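Mundticin KS immunity protein (Enterococcus mundtii, PDB 2ZRR) probably protects the bacteriocin-producing bacterium from its own mundticin KS, as an immunity protein folded into an antiparallel four-helix bundle. Local coordinates at residues A[75-86]-A[104-112]. Sequence-based numbering, arbitrary orientation.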
loop_
_atom_site.group_PDB
_atom_site.type_symbol
_atom_site.label_atom_id
_atom_site.label_comp_id
_atom_site.label_asym_id
_atom_site.label_seq_id
_atom_site.Cartn_x
_atom_site.Cartn_y
_atom_site.Cartn_z
ATOM N N VAL A 75 -0.618 9.313 9.952
ATOM C CA VAL A 75 -1.018 8.579 8.758
ATOM C C VAL A 75 -0.729 9.356 7.462
ATOM O O VAL A 75 -0.166 8.797 6.514
ATOM C CB VAL A 75 -2.520 8.170 8.823
ATOM C CG1 VAL A 75 -3.067 7.919 7.414
ATOM C CG2 VAL A 75 -2.674 6.897 9.670
ATOM N N PRO A 76 -1.111 10.648 7.396
ATOM C CA PRO A 76 -0.835 11.404 6.157
ATOM C C PRO A 76 0.651 11.465 5.753
ATOM O O PRO A 76 0.979 11.400 4.569
ATOM C CB PRO A 76 -1.415 12.794 6.429
ATOM C CG PRO A 76 -2.348 12.618 7.611
ATOM C CD PRO A 76 -1.820 11.455 8.406
ATOM N N LEU A 77 1.545 11.583 6.733
ATOM C CA LEU A 77 2.980 11.643 6.446
ATOM C C LEU A 77 3.505 10.336 5.855
ATOM O O LEU A 77 4.209 10.342 4.837
ATOM C CB LEU A 77 3.769 11.961 7.718
ATOM C CG LEU A 77 5.273 11.671 7.634
ATOM C CD1 LEU A 77 5.874 12.395 6.440
ATOM C CD2 LEU A 77 5.943 12.111 8.917
ATOM N N VAL A 78 3.157 9.222 6.503
ATOM C CA VAL A 78 3.581 7.887 6.073
ATOM C C VAL A 78 3.038 7.525 4.701
ATOM O O VAL A 78 3.768 7.021 3.855
ATOM C CB VAL A 78 3.116 6.798 7.076
ATOM C CG1 VAL A 78 3.088 5.438 6.398
ATOM C CG2 VAL A 78 4.052 6.748 8.264
ATOM N N LEU A 79 1.751 7.784 4.493
ATOM C CA LEU A 79 1.092 7.480 3.227
ATOM C C LEU A 79 1.524 8.370 2.074
ATOM O O LEU A 79 1.531 7.936 0.924
ATOM C CB LEU A 79 -0.417 7.573 3.394
ATOM C CG LEU A 79 -1.003 6.415 4.190
ATOM C CD1 LEU A 79 -2.455 6.693 4.506
ATOM C CD2 LEU A 79 -0.840 5.139 3.389
ATOM N N SER A 80 1.858 9.619 2.368
ATOM C CA SER A 80 2.310 10.529 1.323
ATOM C C SER A 80 3.651 10.017 0.786
ATOM O O SER A 80 3.927 10.084 -0.417
ATOM C CB SER A 80 2.472 11.942 1.891
ATOM O OG SER A 80 1.264 12.396 2.477
ATOM N N ARG A 81 4.472 9.495 1.696
ATOM C CA ARG A 81 5.784 8.949 1.351
ATOM C C ARG A 81 5.619 7.617 0.615
ATOM O O ARG A 81 6.397 7.278 -0.281
ATOM C CB ARG A 81 6.618 8.761 2.628
ATOM C CG ARG A 81 7.140 10.082 3.203
ATOM C CD ARG A 81 7.696 9.964 4.623
ATOM N NE ARG A 81 8.465 11.159 4.982
ATOM C CZ ARG A 81 9.022 11.387 6.171
ATOM N NH1 ARG A 81 8.912 10.504 7.153
ATOM N NH2 ARG A 81 9.694 12.512 6.376
ATOM N N MET A 82 4.586 6.872 0.994
ATOM C CA MET A 82 4.306 5.584 0.383
ATOM C C MET A 82 3.754 5.779 -1.009
ATOM O O MET A 82 4.107 5.056 -1.935
ATOM C CB MET A 82 3.290 4.816 1.221
ATOM C CG MET A 82 2.686 3.620 0.506
ATOM S SD MET A 82 1.340 2.875 1.440
ATOM C CE MET A 82 1.308 1.252 0.701
ATOM N N ASN A 83 2.869 6.759 -1.139
ATOM C CA ASN A 83 2.245 7.073 -2.414
ATOM C C ASN A 83 3.328 7.200 -3.470
ATOM O O ASN A 83 3.189 6.698 -4.585
ATOM C CB ASN A 83 1.465 8.385 -2.295
ATOM C CG ASN A 83 0.865 8.837 -3.615
ATOM O OD1 ASN A 83 0.635 8.031 -4.521
ATOM N ND2 ASN A 83 0.606 10.138 -3.729
ATOM N N ILE A 84 4.415 7.868 -3.109
ATOM C CA ILE A 84 5.520 8.050 -4.030
ATOM C C ILE A 84 6.150 6.699 -4.358
ATOM O O ILE A 84 6.354 6.358 -5.526
ATOM C CB ILE A 84 6.575 8.984 -3.416
ATOM C CG1 ILE A 84 5.987 10.388 -3.267
ATOM C CG2 ILE A 84 7.822 9.019 -4.288
ATOM C CD1 ILE A 84 5.391 10.948 -4.553
ATOM N N GLU A 85 6.440 5.925 -3.319
ATOM C CA GLU A 85 7.045 4.611 -3.474
ATOM C C GLU A 85 6.281 3.668 -4.401
ATOM O O GLU A 85 6.879 3.047 -5.274
ATOM C CB GLU A 85 7.196 3.956 -2.110
ATOM C CG GLU A 85 8.619 3.638 -1.746
ATOM C CD GLU A 85 8.784 3.425 -0.262
ATOM O OE1 GLU A 85 8.832 2.252 0.169
ATOM O OE2 GLU A 85 8.865 4.434 0.471
ATOM N N ILE A 86 4.969 3.552 -4.206
ATOM C CA ILE A 86 4.141 2.669 -5.037
ATOM C C ILE A 86 4.173 3.081 -6.509
ATOM O O ILE A 86 3.761 2.322 -7.392
ATOM C CB ILE A 86 2.664 2.653 -4.552
ATOM C CG1 ILE A 86 2.605 2.190 -3.098
ATOM C CG2 ILE A 86 1.826 1.708 -5.412
ATOM C CD1 ILE A 86 1.210 2.161 -2.525
ATOM N N LYS A 104 -8.348 -0.520 -4.875
ATOM C CA LYS A 104 -7.992 -0.723 -3.472
ATOM C C LYS A 104 -6.836 0.220 -3.146
ATOM O O LYS A 104 -6.791 0.812 -2.069
ATOM C CB LYS A 104 -7.559 -2.170 -3.235
ATOM C CG LYS A 104 -8.526 -2.985 -2.407
ATOM C CD LYS A 104 -8.866 -2.302 -1.099
ATOM C CE LYS A 104 -9.864 -3.121 -0.296
ATOM N NZ LYS A 104 -11.215 -2.497 -0.234
ATOM N N LEU A 105 -5.912 0.357 -4.092
ATOM C CA LEU A 105 -4.762 1.239 -3.928
ATOM C C LEU A 105 -5.212 2.702 -3.849
ATOM O O LEU A 105 -4.829 3.430 -2.926
ATOM C CB LEU A 105 -3.791 1.062 -5.101
ATOM C CG LEU A 105 -2.577 0.145 -4.893
ATOM C CD1 LEU A 105 -1.568 0.368 -6.022
ATOM C CD2 LEU A 105 -1.935 0.420 -3.533
ATOM N N LYS A 106 -6.022 3.124 -4.822
ATOM C CA LYS A 106 -6.539 4.494 -4.881
ATOM C C LYS A 106 -7.316 4.810 -3.610
ATOM O O LYS A 106 -7.266 5.928 -3.088
ATOM C CB LYS A 106 -7.449 4.665 -6.106
ATOM C CG LYS A 106 -6.717 4.576 -7.443
ATOM C CD LYS A 106 -7.597 4.997 -8.615
ATOM C CE LYS A 106 -8.126 3.780 -9.373
ATOM N NZ LYS A 106 -8.072 3.943 -10.856
ATOM N N GLU A 107 -8.036 3.807 -3.119
ATOM C CA GLU A 107 -8.823 3.935 -1.905
ATOM C C GLU A 107 -7.858 4.114 -0.720
ATOM O O GLU A 107 -8.194 4.723 0.300
ATOM C CB GLU A 107 -9.682 2.680 -1.748
ATOM C CG GLU A 107 -10.231 2.415 -0.365
ATOM C CD GLU A 107 -10.958 1.078 -0.295
ATOM O OE1 GLU A 107 -11.464 0.712 0.793
ATOM O OE2 GLU A 107 -11.017 0.394 -1.342
ATOM N N LEU A 108 -6.645 3.591 -0.868
ATOM C CA LEU A 108 -5.640 3.714 0.177
ATOM C C LEU A 108 -5.133 5.155 0.201
ATOM O O LEU A 108 -5.136 5.803 1.252
ATOM C CB LEU A 108 -4.482 2.742 -0.083
ATOM C CG LEU A 108 -3.299 2.745 0.890
ATOM C CD1 LEU A 108 -3.754 2.417 2.311
ATOM C CD2 LEU A 108 -2.285 1.739 0.408
ATOM N N MET A 109 -4.712 5.656 -0.959
ATOM C CA MET A 109 -4.213 7.028 -1.072
ATOM C C MET A 109 -5.287 8.030 -0.645
ATOM O O MET A 109 -4.994 9.063 -0.042
ATOM C CB MET A 109 -3.784 7.316 -2.512
ATOM C CG MET A 109 -2.300 7.150 -2.771
ATOM S SD MET A 109 -1.596 5.630 -2.069
ATOM C CE MET A 109 -0.641 6.296 -0.699
ATOM N N SER A 110 -6.536 7.711 -0.962
ATOM C CA SER A 110 -7.664 8.562 -0.617
ATOM C C SER A 110 -7.797 8.785 0.884
ATOM O O SER A 110 -8.484 9.712 1.303
ATOM C CB SER A 110 -8.968 7.954 -1.133
ATOM O OG SER A 110 -9.831 7.616 -0.053
ATOM N N ILE A 111 -7.174 7.936 1.696
ATOM C CA ILE A 111 -7.272 8.114 3.140
ATOM C C ILE A 111 -6.511 9.384 3.494
ATOM O O ILE A 111 -6.924 10.151 4.373
ATOM C CB ILE A 111 -6.684 6.918 3.909
ATOM C CG1 ILE A 111 -7.616 5.718 3.767
ATOM C CG2 ILE A 111 -6.541 7.260 5.385
ATOM C CD1 ILE A 111 -7.045 4.436 4.316
ATOM N N SER A 112 -5.402 9.593 2.785
ATOM C CA SER A 112 -4.539 10.766 2.935
ATOM C C SER A 112 -3.137 10.449 2.436
ATOM O O SER A 112 -2.779 10.940 1.344
ATOM C CB SER A 112 -4.479 11.262 4.396
ATOM O OG SER A 112 -3.974 10.278 5.284
#
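Leu-105 and Ile-86 meet through both of their branches: CD1 of Leu-105 lies 3.7 Å from CG2 of Ile-86, while its CD2 reaches CD1 of the same isoleucine, the two side chains running past each other in opposite directions. Leu-105 also touches Leu-97 in the preceding loop. One turn on, Leu-108 forks towards two partners. Its CD2 approaches the methyl CE of Met-82 at 3.6 Å, the side chains crossing at nearly a right angle, and its CD1 is 4.1 Å from CD2 of Leu-79. With CG anti to its backbone N and the chain extended beyond it, Met-82 carries CE to Leu-108; it also packs on Leu-61 and Tyr-64 of helix 55-70.

Met-109 behaves differently. Bent at chi2 (46°) and chi3 (-108°), it lays its flank over Asn-83, with CG 3.5 Å from OD1, and tucks CE beside the backbone, 3.2 Å from the carbonyl O of Leu-79. That oxygen already accepts the helical bond from the Asn-83 N, so the methyl is packed against an occupied acceptor. A type I turn from Met-109 to Ser-112 then brings the chain against helix 75-90. Ile-111 turns CG2 against both Val-75 CG1 and Leu-79 CD1, and also touches Ile-40 of helix 33-48. Ser-112, the poorly ordered last modelled residue, rests OG 3.3 Å from Val-75 CG1 and against Pro-76.

The axes of helices 75-86 and 104-109 run at 143°, antiparallel in sense as in the four-helix bundle, and approach to 11.0 Å. The contact buries 486 Å² in all without a hydrogen bond between the two segments, and side-chain carbon and sulfur make most of the contacts, so it probably depends chiefly on apolar burial rather than on directional polar bonds.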